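PDB 4H51: aspartate aminotransferase from Leishmania major, which probably catalyses the reversible transfer of an amino group from L-aspartate to 2-oxoglutarate, using pyridoxal 5'-phosphate as cofactor. Local coordinates for residues Ile93-Ala96 and Val97-Ile100; Arg131-Ala135 and Glu136-Ile140. All coordinates share one frame; numbering follows the deposited sequence.

Contact 1: residues Ile93-Ala96 and Val97-Ile100; sequences IDEA and VKII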
loop_
_atom_site.group_PDB
_atom_site.type_symbol
_atom_site.label_atom_id
_atom_site.label_comp_id
_atom_site.label_asym_id
_atom_site.label_seq_id
_atom_site.Cartn_x
_atom_site.Cartn_y
_atom_site.Cartn_z
ATOM N N ILE B 93 0.174 -15.926 0.337
ATOM C CA ILE B 93 1.254 -15.823 1.327
ATOM C C ILE B 93 1.985 -17.168 1.497
ATOM O O ILE B 93 3.221 -17.210 1.480
ATOM C CB ILE B 93 0.731 -15.358 2.698
ATOM C CG1 ILE B 93 0.161 -13.913 2.638
ATOM C CG2 ILE B 93 1.834 -15.488 3.781
ATOM C CD1 ILE B 93 -0.784 -13.637 3.790
ATOM N N ASP B 94 1.212 -18.226 1.678
ATOM C CA ASP B 94 1.757 -19.590 1.883
ATOM C C ASP B 94 2.599 -20.055 0.716
ATOM O O ASP B 94 3.731 -20.550 0.913
ATOM C CB ASP B 94 0.651 -20.597 2.171
ATOM C CG ASP B 94 -0.047 -20.324 3.505
ATOM O OD1 ASP B 94 0.421 -19.491 4.283
ATOM O OD2 ASP B 94 -1.098 -20.925 3.756
ATOM N N GLU B 95 2.086 -19.881 -0.498
ATOM C CA GLU B 95 2.844 -20.274 -1.689
ATOM C C GLU B 95 4.081 -19.414 -1.889
ATOM O O GLU B 95 5.151 -19.932 -2.328
ATOM C CB GLU B 95 1.989 -20.239 -2.962
ATOM C CG GLU B 95 0.855 -21.246 -3.063
ATOM C CD GLU B 95 1.282 -22.702 -3.149
ATOM O OE1 GLU B 95 2.470 -23.005 -3.385
ATOM O OE2 GLU B 95 0.371 -23.536 -3.015
ATOM N N ALA B 96 3.970 -18.116 -1.583
ATOM C CA ALA B 96 5.054 -17.193 -1.793
ATOM C C ALA B 96 6.216 -17.552 -0.870
ATOM O O ALA B 96 7.351 -17.610 -1.309
ATOM C CB ALA B 96 4.595 -15.737 -1.551
ATOM N N VAL B 97 5.952 -17.842 0.396
ATOM C CA VAL B 97 7.070 -18.106 1.311
ATOM C C VAL B 97 7.726 -19.452 0.971
ATOM O O VAL B 97 8.946 -19.622 1.197
ATOM C CB VAL B 97 6.709 -18.003 2.834
ATOM C CG1 VAL B 97 6.203 -16.577 3.183
ATOM C CG2 VAL B 97 5.758 -19.079 3.256
ATOM N N LYS B 98 6.940 -20.376 0.421
ATOM C CA LYS B 98 7.461 -21.655 -0.058
ATOM C C LYS B 98 8.536 -21.500 -1.103
ATOM O O LYS B 98 9.481 -22.280 -1.124
ATOM C CB LYS B 98 6.375 -22.519 -0.696
ATOM C CG LYS B 98 5.727 -23.487 0.251
ATOM C CD LYS B 98 4.712 -24.412 -0.402
ATOM C CE LYS B 98 3.585 -24.664 0.596
ATOM N NZ LYS B 98 2.636 -25.766 0.249
ATOM N N ILE B 99 8.415 -20.535 -2.002
ATOM C CA ILE B 99 9.431 -20.441 -3.065
ATOM C C ILE B 99 10.762 -20.002 -2.483
ATOM O O ILE B 99 11.803 -20.268 -3.028
ATOM C CB ILE B 99 9.035 -19.546 -4.259
ATOM C CG1 ILE B 99 9.141 -18.072 -3.931
ATOM C CG2 ILE B 99 7.665 -19.972 -4.791
ATOM C CD1 ILE B 99 9.301 -17.177 -5.154
ATOM N N ILE B 100 10.712 -19.298 -1.360
ATOM C CA ILE B 100 11.955 -18.842 -0.795
ATOM C C ILE B 100 12.581 -19.962 0.052
ATOM O O ILE B 100 13.761 -20.245 -0.148
ATOM C CB ILE B 100 11.894 -17.424 -0.168
ATOM C CG1 ILE B 100 13.256 -17.058 0.400
ATOM C CG2 ILE B 100 10.735 -17.212 0.814
ATOM C CD1 ILE B 100 14.199 -16.625 -0.737
#
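I93-A96 and V97-I100 meet as successive turns of one helix, 90-101, which packs against the mixed sheet of the domain. V97 N donates to I93 O at 3.0 Å, and K98 N donates to D94 O at 3.3 Å. Both are ordinary alpha-helical bonds. The pattern changes at I99. Its N donates to A96 O, three residues back, at 3.2 Å. The donor stands above the carbonyl plane, with a C=O...N angle of 116°. The longer bond from I99 N to E95 O is weak. The turn is thus tightening as the helix nears its C-terminal end. A96 O also receives Q261 NE2.

Side chains of V97 and I99 lie close to carbonyl oxygens of the preceding turn. V97 CG2 rests 3.4 Å from D94 O. The CG1 branch of I99 sits between its own backbone N and carbonyl carbon (chi1 76°), and this brings CG1 to 3.2 Å from A96 O. E95 is bent at chi2, and its OE1 is 4.0 Å from K98 CD. E95 OE2 and K98 NZ are 4.6 Å apart, beyond a salt bridge, so any attraction is probably loose. D94 OD1 turns back to Q90 NE2.

I93 and V97 touch strand 110-116, while I99 and I100 reach strand 258-262. R248 takes the carbonyls of I99 and I100, and Q233 also binds I99 O. This is an amphipathic helix with its apolar side on the sheet, as in the large domain of class I aminotransferases.

Contact 2: residues Arg131-Ala135 and Glu136-Ile140; sequences RVFDA and ETTPI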
loop_
_atom_site.group_PDB
_atom_site.type_symbol
_atom_site.label_atom_id
_atom_site.label_comp_id
_atom_site.label_asym_id
_atom_site.label_seq_id
_atom_site.Cartn_x
_atom_site.Cartn_y
_atom_site.Cartn_z
ATOM N N ARG B 131 9.860 -2.398 17.281
ATOM C CA ARG B 131 9.194 -2.964 18.465
ATOM C C ARG B 131 10.018 -4.004 19.229
ATOM O O ARG B 131 9.588 -4.455 20.288
ATOM C CB ARG B 131 7.843 -3.564 18.086
ATOM C CG ARG B 131 6.936 -2.647 17.263
ATOM C CD ARG B 131 6.626 -1.401 18.053
ATOM N NE ARG B 131 5.909 -0.434 17.254
ATOM C CZ ARG B 131 4.592 -0.417 17.131
ATOM N NH1 ARG B 131 3.833 -1.317 17.778
ATOM N NH2 ARG B 131 4.039 0.521 16.376
ATOM N N VAL B 132 11.165 -4.397 18.657
ATOM C CA VAL B 132 12.043 -5.453 19.192
ATOM C C VAL B 132 13.414 -4.833 19.545
ATOM O O VAL B 132 14.098 -5.303 20.445
ATOM C CB VAL B 132 12.232 -6.594 18.150
ATOM C CG1 VAL B 132 12.649 -7.876 18.827
ATOM C CG2 VAL B 132 10.955 -6.833 17.375
ATOM N N PHE B 133 13.798 -3.772 18.840
ATOM C CA PHE B 133 15.084 -3.092 19.022
ATOM C C PHE B 133 14.814 -1.631 19.334
ATOM O O PHE B 133 13.758 -1.114 19.045
ATOM C CB PHE B 133 15.967 -3.187 17.751
ATOM C CG PHE B 133 16.440 -4.559 17.453
ATOM C CD1 PHE B 133 15.663 -5.426 16.675
ATOM C CD2 PHE B 133 17.651 -5.028 17.973
ATOM C CE1 PHE B 133 16.069 -6.711 16.429
ATOM C CE2 PHE B 133 18.081 -6.337 17.703
ATOM C CZ PHE B 133 17.286 -7.176 16.951
ATOM N N ASP B 134 15.795 -0.955 19.921
ATOM C CA ASP B 134 15.669 0.463 20.199
ATOM C C ASP B 134 16.095 1.247 18.981
ATOM O O ASP B 134 17.282 1.466 18.803
ATOM C CB ASP B 134 16.539 0.823 21.412
ATOM C CG ASP B 134 16.537 2.272 21.713
ATOM O OD1 ASP B 134 15.750 2.992 21.110
ATOM O OD2 ASP B 134 17.322 2.712 22.610
ATOM N N ALA B 135 15.149 1.689 18.149
ATOM C CA ALA B 135 15.507 2.365 16.884
ATOM C C ALA B 135 16.115 3.773 17.043
ATOM O O ALA B 135 16.640 4.339 16.077
ATOM C CB ALA B 135 14.322 2.418 15.912
ATOM N N GLU B 136 16.088 4.309 18.258
ATOM C CA GLU B 136 16.769 5.571 18.545
ATOM C C GLU B 136 18.284 5.406 18.634
ATOM O O GLU B 136 19.007 6.360 18.457
ATOM C CB GLU B 136 16.229 6.144 19.879
ATOM C CG GLU B 136 14.747 6.484 19.812
ATOM C CD GLU B 136 14.472 7.708 18.942
ATOM O OE1 GLU B 136 15.171 8.729 19.068
ATOM O OE2 GLU B 136 13.551 7.660 18.121
ATOM N N THR B 137 18.738 4.185 18.867
ATOM C CA THR B 137 20.115 3.861 19.271
ATOM C C THR B 137 20.774 2.736 18.468
ATOM O O THR B 137 21.934 2.844 18.045
ATOM C CB THR B 137 20.083 3.373 20.736
ATOM O OG1 THR B 137 19.610 4.438 21.558
ATOM C CG2 THR B 137 21.392 3.014 21.173
ATOM N N THR B 138 20.044 1.632 18.310
ATOM C CA THR B 138 20.571 0.432 17.641
ATOM C C THR B 138 20.894 0.773 16.181
ATOM O O THR B 138 20.036 1.271 15.464
ATOM C CB THR B 138 19.507 -0.710 17.687
ATOM O OG1 THR B 138 19.176 -1.017 19.028
ATOM C CG2 THR B 138 19.974 -1.985 17.012
ATOM N N PRO B 139 22.138 0.507 15.735
ATOM C CA PRO B 139 22.450 0.698 14.310
ATOM C C PRO B 139 21.675 -0.254 13.424
ATOM O O PRO B 139 21.438 -1.426 13.800
ATOM C CB PRO B 139 23.970 0.437 14.219
ATOM C CG PRO B 139 24.378 -0.126 15.515
ATOM C CD PRO B 139 23.239 -0.137 16.478
ATOM N N ILE B 140 21.303 0.241 12.244
ATOM C CA ILE B 140 20.755 -0.574 11.209
ATOM C C ILE B 140 21.679 -0.347 10.037
ATOM O O ILE B 140 21.951 0.817 9.674
ATOM C CB ILE B 140 19.249 -0.284 10.933
ATOM C CG1 ILE B 140 18.693 -1.100 9.779
ATOM C CG2 ILE B 140 19.006 1.211 10.642
ATOM C CD1 ILE B 140 17.168 -1.240 9.867
HETATM O O HOH W 1 17.788 -2.563 21.159
HETATM O O HOH W 2 18.835 3.521 14.708
#
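D134 and the residues just after it fold into a tight turn between helix 117-129 and strand 140-144. The D134 side chain is extended, with CG anti to its own N (chi1 176°). This carries the carboxylate forward over E136 and T137. E136 N donates to OD1 of D134 at 3.2 Å. T137 OG1 donates to the other oxygen, OD2 of D134, at 3.1 Å. Both donors come from above the carboxylate plane, so the group is gripped at each oxygen by a different residue. The T137 hydroxyl lies beside its own backbone N (chi1 -63°), which turns it to D134, and T137 CB packs on the same OD2. E136 CB lies 3.4 Å from D134 OD1.

The backbone oxygen of D134 has two amide donors. T138 N comes in at 2.8 Å, nearly in line with the C=O bond (173°). T137 N is 3.1 Å from D134 O and stands above the carbonyl plane. T138 OG1 is also close to this oxygen, but its hydrogen has a second acceptor within range. Water 1 accepts from D134 N and bonds to T138 OG1. Water 2 donates to both A135 O and T138 O and so bridges A135 to T138 across the turn. T138 CG2 meets the F133 ring obliquely, 3.9 Å from F133 CD2.

F133 itself packs on R20 of the second subunit. K160, through a backbone bond to A135, and N161 ND2, which donates to T137 O, hold the turn from just before strand 162-169. The bond from E136 N to D134 OD1 makes an Asx turn. With the D134 O bonds to T137 N and T138 N, it completes an Asx motif.

In the fold
The two contacts do not touch. Their centres are 28 Å apart and their nearest atoms about 18 Å. They come in series along the chain: after helix 90-101 of contact 1 run strand 110-116 and helix 117-129, and the turn of contact 2 then leads into strand 140-144. Both strands belong to the same mixed sheet. Contact 1 touches the segment that leads to the cofactor lysine: A96 and I99 pack on F263, two residues before K265, which carries the pyridoxal phosphate. The start of 131-135 borders the second subunit, where R131 and V132 pack on I24 and W21 of that subunit.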